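Local coordinates for adenosine deaminase (Burkholderia ambifaria, PDB 4GXW), which probably deaminates adenine or a related aminopurine by hydrolysis, as a zinc-dependent amidohydrolase of the adenosine and AMP deaminase family, at residues V236-H241 with G338-D343; R254-G259 with L292-H297. All coordinates share one frame; numbering follows the deposited sequence.

Contact 1: residues V236-H241 with G338-D343; sequences VDRVDH and GAWVDD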
loop_
_atom_site.group_PDB
_atom_site.type_symbol
_atom_site.label_atom_id
_atom_site.label_comp_id
_atom_site.label_asym_id
_atom_site.label_seq_id
_atom_site.Cartn_x
_atom_site.Cartn_y
_atom_site.Cartn_z
ATOM N N VAL A 236 -12.845 -9.385 -6.884
ATOM C CA VAL A 236 -12.220 -8.149 -6.423
ATOM C C VAL A 236 -12.120 -7.116 -7.540
ATOM O O VAL A 236 -12.023 -7.450 -8.731
ATOM C CB VAL A 236 -10.819 -8.380 -5.794
ATOM C CG1 VAL A 236 -10.933 -9.263 -4.564
ATOM C CG2 VAL A 236 -9.844 -8.979 -6.805
ATOM N N ASP A 237 -12.147 -5.856 -7.137
ATOM C CA ASP A 237 -12.006 -4.751 -8.070
ATOM C C ASP A 237 -10.568 -4.483 -8.463
ATOM O O ASP A 237 -10.305 -3.974 -9.548
ATOM C CB ASP A 237 -12.650 -3.497 -7.486
ATOM C CG ASP A 237 -14.117 -3.681 -7.250
ATOM O OD1 ASP A 237 -14.871 -3.702 -8.254
ATOM O OD2 ASP A 237 -14.539 -3.866 -6.086
ATOM N N ARG A 238 -9.642 -4.798 -7.568
ATOM C CA ARG A 238 -8.221 -4.741 -7.891
ATOM C C ARG A 238 -7.493 -5.767 -7.037
ATOM O O ARG A 238 -8.095 -6.376 -6.156
ATOM C CB ARG A 238 -7.637 -3.325 -7.732
ATOM C CG ARG A 238 -7.752 -2.756 -6.328
ATOM C CD ARG A 238 -7.154 -1.338 -6.227
ATOM N NE ARG A 238 -7.118 -0.912 -4.827
ATOM C CZ ARG A 238 -7.681 0.189 -4.327
ATOM N NH1 ARG A 238 -8.313 1.062 -5.098
ATOM N NH2 ARG A 238 -7.595 0.431 -3.030
ATOM N N VAL A 239 -6.211 -5.972 -7.328
ATOM C CA VAL A 239 -5.405 -6.977 -6.655
ATOM C C VAL A 239 -4.203 -6.336 -5.980
ATOM O O VAL A 239 -3.558 -5.464 -6.556
ATOM C CB VAL A 239 -4.909 -8.045 -7.669
ATOM C CG1 VAL A 239 -3.967 -9.031 -7.011
ATOM C CG2 VAL A 239 -6.076 -8.779 -8.285
ATOM N N ASP A 240 -3.902 -6.772 -4.761
ATOM C CA ASP A 240 -2.688 -6.364 -4.059
ATOM C C ASP A 240 -1.586 -7.411 -4.195
ATOM O O ASP A 240 -1.770 -8.584 -3.855
ATOM C CB ASP A 240 -2.991 -6.024 -2.598
ATOM C CG ASP A 240 -4.038 -4.941 -2.479
ATOM O OD1 ASP A 240 -3.827 -3.833 -3.036
ATOM O OD2 ASP A 240 -5.099 -5.214 -1.864
ATOM N N HIS A 241 -0.453 -6.952 -4.729
ATOM C CA HIS A 241 0.729 -7.752 -5.068
ATOM C C HIS A 241 0.500 -8.525 -6.371
ATOM O O HIS A 241 0.737 -8.002 -7.463
ATOM C CB HIS A 241 1.191 -8.671 -3.928
ATOM C CG HIS A 241 1.601 -7.950 -2.676
ATOM N ND1 HIS A 241 2.590 -6.986 -2.649
ATOM C CD2 HIS A 241 1.164 -8.079 -1.399
ATOM C CE1 HIS A 241 2.745 -6.558 -1.406
ATOM N NE2 HIS A 241 1.893 -7.207 -0.628
ATOM N N GLY A 338 -7.293 2.528 -11.075
ATOM C CA GLY A 338 -7.537 1.619 -9.971
ATOM C C GLY A 338 -8.191 2.234 -8.746
ATOM O O GLY A 338 -8.704 1.509 -7.901
ATOM N N ALA A 339 -8.178 3.559 -8.641
ATOM C CA ALA A 339 -8.694 4.234 -7.455
ATOM C C ALA A 339 -10.197 4.037 -7.274
ATOM O O ALA A 339 -10.951 3.870 -8.235
ATOM C CB ALA A 339 -8.343 5.723 -7.493
ATOM N N TRP A 340 -10.621 4.088 -6.019
ATOM C CA TRP A 340 -12.018 3.904 -5.671
ATOM C C TRP A 340 -12.708 5.259 -5.562
ATOM O O TRP A 340 -13.130 5.693 -4.489
ATOM C CB TRP A 340 -12.126 3.074 -4.395
ATOM C CG TRP A 340 -11.760 1.631 -4.641
ATOM C CD1 TRP A 340 -11.490 1.044 -5.857
ATOM C CD2 TRP A 340 -11.633 0.593 -3.661
ATOM N NE1 TRP A 340 -11.212 -0.296 -5.681
ATOM C CE2 TRP A 340 -11.283 -0.593 -4.346
ATOM C CE3 TRP A 340 -11.759 0.554 -2.273
ATOM C CZ2 TRP A 340 -11.083 -1.808 -3.686
ATOM C CZ3 TRP A 340 -11.562 -0.649 -1.622
ATOM C CH2 TRP A 340 -11.231 -1.811 -2.329
ATOM N N VAL A 341 -12.786 5.928 -6.708
ATOM C CA VAL A 341 -13.463 7.213 -6.841
ATOM C C VAL A 341 -14.350 7.133 -8.073
ATOM O O VAL A 341 -14.236 6.184 -8.856
ATOM C CB VAL A 341 -12.469 8.394 -6.985
ATOM C CG1 VAL A 341 -11.617 8.535 -5.735
ATOM C CG2 VAL A 341 -11.582 8.239 -8.232
ATOM N N ASP A 342 -15.228 8.115 -8.263
ATOM C CA ASP A 342 -16.143 8.017 -9.403
ATOM C C ASP A 342 -15.490 8.373 -10.745
ATOM O O ASP A 342 -14.366 8.902 -10.790
ATOM C CB ASP A 342 -17.457 8.785 -9.180
ATOM C CG ASP A 342 -17.259 10.282 -9.006
ATOM O OD1 ASP A 342 -16.233 10.829 -9.458
ATOM O OD2 ASP A 342 -18.161 10.927 -8.430
ATOM N N ASP A 343 -16.198 8.073 -11.830
ATOM C CA ASP A 343 -15.661 8.265 -13.173
ATOM C C ASP A 343 -15.311 9.722 -13.469
ATOM O O ASP A 343 -14.322 9.993 -14.156
ATOM C CB ASP A 343 -16.638 7.744 -14.229
ATOM C CG ASP A 343 -16.781 6.239 -14.197
ATOM O OD1 ASP A 343 -15.927 5.571 -13.580
ATOM O OD2 ASP A 343 -17.744 5.724 -14.798
HETATM O O HOH W 1 -10.193 -0.860 -8.327
#

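Contact 2: residues R254-G259 with L292-H297; sequences RYAERG and LGLKIH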
loop_
_atom_site.group_PDB
_atom_site.type_symbol
_atom_site.label_atom_id
_atom_site.label_comp_id
_atom_site.label_asym_id
_atom_site.label_seq_id
_atom_site.Cartn_x
_atom_site.Cartn_y
_atom_site.Cartn_z
ATOM N N ARG A 254 -5.734 -12.767 -19.889
ATOM C CA ARG A 254 -7.131 -12.509 -19.548
ATOM C C ARG A 254 -7.283 -11.283 -18.669
ATOM O O ARG A 254 -8.160 -10.450 -18.895
ATOM C CB ARG A 254 -7.761 -13.727 -18.872
ATOM C CG ARG A 254 -7.917 -14.896 -19.814
ATOM C CD ARG A 254 -8.671 -16.056 -19.195
ATOM N NE ARG A 254 -8.689 -17.183 -20.124
ATOM C CZ ARG A 254 -9.520 -17.288 -21.156
ATOM N NH1 ARG A 254 -10.413 -16.336 -21.396
ATOM N NH2 ARG A 254 -9.457 -18.347 -21.955
ATOM N N TYR A 255 -6.415 -11.157 -17.678
ATOM C CA TYR A 255 -6.542 -10.047 -16.744
ATOM C C TYR A 255 -5.991 -8.748 -17.332
ATOM O O TYR A 255 -6.449 -7.669 -16.966
ATOM C CB TYR A 255 -5.913 -10.380 -15.387
ATOM C CG TYR A 255 -6.592 -11.524 -14.641
ATOM C CD1 TYR A 255 -7.791 -12.092 -15.086
ATOM C CD2 TYR A 255 -6.031 -12.035 -13.484
ATOM C CE1 TYR A 255 -8.394 -13.147 -14.393
ATOM C CE2 TYR A 255 -6.626 -13.080 -12.794
ATOM C CZ TYR A 255 -7.802 -13.627 -13.246
ATOM O OH TYR A 255 -8.373 -14.670 -12.543
ATOM N N ALA A 256 -5.027 -8.856 -18.247
ATOM C CA ALA A 256 -4.607 -7.703 -19.046
ATOM C C ALA A 256 -5.789 -7.150 -19.848
ATOM O O ALA A 256 -6.040 -5.948 -19.848
ATOM C CB ALA A 256 -3.462 -8.079 -19.974
ATOM N N GLU A 257 -6.520 -8.033 -20.521
ATOM C CA GLU A 257 -7.679 -7.608 -21.303
ATOM C C GLU A 257 -8.756 -6.947 -20.435
ATOM O O GLU A 257 -9.417 -6.000 -20.862
ATOM C CB GLU A 257 -8.261 -8.800 -22.066
ATOM C CG GLU A 257 -9.468 -8.454 -22.906
ATOM C CD GLU A 257 -9.931 -9.622 -23.739
ATOM O OE1 GLU A 257 -10.089 -10.731 -23.183
ATOM O OE2 GLU A 257 -10.129 -9.441 -24.954
ATOM N N ARG A 258 -8.925 -7.441 -19.213
ATOM C CA ARG A 258 -9.938 -6.897 -18.313
ATOM C C ARG A 258 -9.477 -5.613 -17.616
ATOM O O ARG A 258 -10.282 -4.933 -16.972
ATOM C CB ARG A 258 -10.382 -7.960 -17.296
ATOM C CG ARG A 258 -11.331 -8.994 -17.912
ATOM C CD ARG A 258 -11.466 -10.267 -17.087
ATOM N NE ARG A 258 -12.007 -10.007 -15.758
ATOM C CZ ARG A 258 -12.175 -10.937 -14.820
ATOM N NH1 ARG A 258 -11.859 -12.199 -15.069
ATOM N NH2 ARG A 258 -12.667 -10.604 -13.637
ATOM N N GLY A 259 -8.192 -5.290 -17.741
ATOM C CA GLY A 259 -7.669 -4.058 -17.170
ATOM C C GLY A 259 -7.577 -4.033 -15.651
ATOM O O GLY A 259 -7.631 -2.965 -15.041
ATOM N N LEU A 292 3.823 -8.323 -19.587
ATOM C CA LEU A 292 2.783 -9.332 -19.722
ATOM C C LEU A 292 1.401 -8.685 -19.900
ATOM O O LEU A 292 0.374 -9.374 -19.888
ATOM C CB LEU A 292 2.805 -10.270 -18.512
ATOM C CG LEU A 292 3.886 -11.354 -18.559
ATOM C CD1 LEU A 292 4.115 -11.967 -17.183
ATOM C CD2 LEU A 292 3.485 -12.427 -19.566
ATOM N N GLY A 293 1.389 -7.365 -20.064
ATOM C CA GLY A 293 0.168 -6.627 -20.342
ATOM C C GLY A 293 -0.567 -6.125 -19.112
ATOM O O GLY A 293 -1.614 -5.489 -19.235
ATOM N N LEU A 294 -0.028 -6.398 -17.927
ATOM C CA LEU A 294 -0.714 -6.057 -16.685
ATOM C C LEU A 294 -0.493 -4.605 -16.301
ATOM O O LEU A 294 0.594 -4.059 -16.507
ATOM C CB LEU A 294 -0.238 -6.961 -15.547
ATOM C CG LEU A 294 -0.352 -8.460 -15.816
ATOM C CD1 LEU A 294 0.251 -9.243 -14.662
ATOM C CD2 LEU A 294 -1.806 -8.863 -16.027
ATOM N N LYS A 295 -1.532 -3.986 -15.748
ATOM C CA LYS A 295 -1.456 -2.636 -15.196
ATOM C C LYS A 295 -0.976 -2.697 -13.762
ATOM O O LYS A 295 -1.688 -3.222 -12.902
ATOM C CB LYS A 295 -2.840 -1.975 -15.220
ATOM C CG LYS A 295 -3.375 -1.659 -16.602
ATOM C CD LYS A 295 -4.652 -0.820 -16.506
ATOM C CE LYS A 295 -5.125 -0.343 -17.873
ATOM N NZ LYS A 295 -6.249 0.634 -17.750
ATOM N N ILE A 296 0.214 -2.176 -13.497
ATOM C CA ILE A 296 0.723 -2.117 -12.137
ATOM C C ILE A 296 0.805 -0.679 -11.638
ATOM O O ILE A 296 0.799 0.271 -12.429
ATOM C CB ILE A 296 2.091 -2.834 -11.963
ATOM C CG1 ILE A 296 3.228 -2.031 -12.612
ATOM C CG2 ILE A 296 2.019 -4.263 -12.506
ATOM C CD1 ILE A 296 4.616 -2.650 -12.400
ATOM N N HIS A 297 0.914 -0.539 -10.323
ATOM C CA HIS A 297 0.981 0.761 -9.676
ATOM C C HIS A 297 1.808 0.606 -8.411
ATOM O O HIS A 297 1.463 -0.204 -7.558
ATOM C CB HIS A 297 -0.425 1.255 -9.336
ATOM C CG HIS A 297 -0.431 2.541 -8.577
ATOM N ND1 HIS A 297 -0.639 2.597 -7.216
ATOM C CD2 HIS A 297 -0.228 3.816 -8.987
ATOM C CE1 HIS A 297 -0.569 3.858 -6.820
ATOM N NE2 HIS A 297 -0.315 4.616 -7.872
HETATM O O HOH W 2 -4.048 -5.452 -16.034
HETATM O O HOH W 3 -4.552 -4.029 -18.661
HETATM O O HOH W 4 -8.459 -0.535 -15.692
#

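Contact 1: residues V236-H241 with G338-D343
Arg238, on the short strand 238-239, and Gly338, the last residue of helix 325-338, bring the two backbones nearest each other, their CA atoms 6.7 Å apart. In this TIM-barrel amidohydrolase the contact ties a strand of the parallel barrel sheet to the loop that leads into the long helix 343-371. Arg238 carries it. Its CG sits in the crowded position between the backbone N and the carbonyl carbon (chi1 60°), and from there the chain runs extended to NE, reaching the loop with its guanidinium. That group lies flat over one face of the Trp340 indole, the planes only 23° apart, in a cation-pi stack with CZ 3.8 Å from the centroid of the five-membered ring. NH1 lies over the five-membered ring, and NH2 is farther off, nearest CE2 and CD2 of the ring fusion. The 3.3 Å between Arg238 NH1 and Trp340 NE1 is a stacking distance between two donors, not a bond. NH1 instead donates one N-H to Gly338 O, 2.9 Å away and close to the guanidinium plane, although the nitrogen stands above the plane of that carbonyl. Glu114 on strand 110-117 fixes both partners from outside, OE1 in a salt bridge to Arg238 NH2 and OE2 accepting from Trp340 N, which probably helps hold the buried charge and the indole face to face. Asp237 adds a lighter touch, its CB 3.9 Å from Trp340 NE1, while its OD2 accepts from Thr213 N on the neighbouring strand. The indole N-H, in the plane of the ring, donates to water 1 at 2.9 Å from NE1, and that water in turn donates to Gly338 O at 2.8 Å.

Contact 2: residues R254-G259 with L292-H297
Leu294 turns its CG anti to its own carbonyl carbon (chi1 -54°), and with CD1 anti to CA (chi2 176°), CD2 is the methyl that meets helix 249-258. Lys295 starts the same way but then runs extended to NZ, its CD passing 4.0 Å from Gly259 O at the helix end. CD2 of Leu294 lies 3.9 Å from Ala256 N and 4.4 Å from the CB atoms of both Tyr255 and Ala256, a loose apolar contact to which Cys252 and Ile245 add from outside the segments. Closer packing is found at Gly293. Ala256 CB points at this residue and comes within 3.3 Å of Gly293 O, packed against the bare backbone of Gly293, which holds a positive phi. Polar links across the interface pass through water. Water 2 accepts from Lys295 N at 2.9 Å, while water 3 lies 2.7 Å from Ala256 O and, more weakly, near Gly293 O. At the helix end, water 4 donates to Gly259 O at 2.6 Å and accepts from Lys295 NZ at 3.2 Å; NZ also forms a salt bridge with Asp337 of helix 325-338. The tyrosine ring leads away from the strand, its OH hydrogen-bonded to Asp232 OD2 at the end of helix 224-232. Gly259 ends the helix with positive phi and two bonds back into the last turn, one of them from its N to Ala256 O, a Schellman motif that sends the chain into strand 261-264. The contact thus packs the C-terminal end of the helix that precedes strand 261-264 against the loop entering the parallel strand 295-298, in the outer helical layer of the TIM-barrel fold.

Contact 1 is buried, its centre about 12 Å from the centre of the chain, with the Arg238 side chain about 11 Å from the zinc ion; contact 2 is partly buried, its centre about 19 Å from the centre of the chain and away from the metal site. Their chemistry follows this difference: a direct bond, a stack and one shared water in the first; in the second, apolar packing with the polar links made through waters. Strand 238-239 and helix 249-258 are consecutive elements, yet the contacts do not touch, their nearest atoms lying about 6 Å apart. Helix 325-338 relates to both, ending at Gly338 in contact 1 and supplying Asp337 to Lys295 of contact 2.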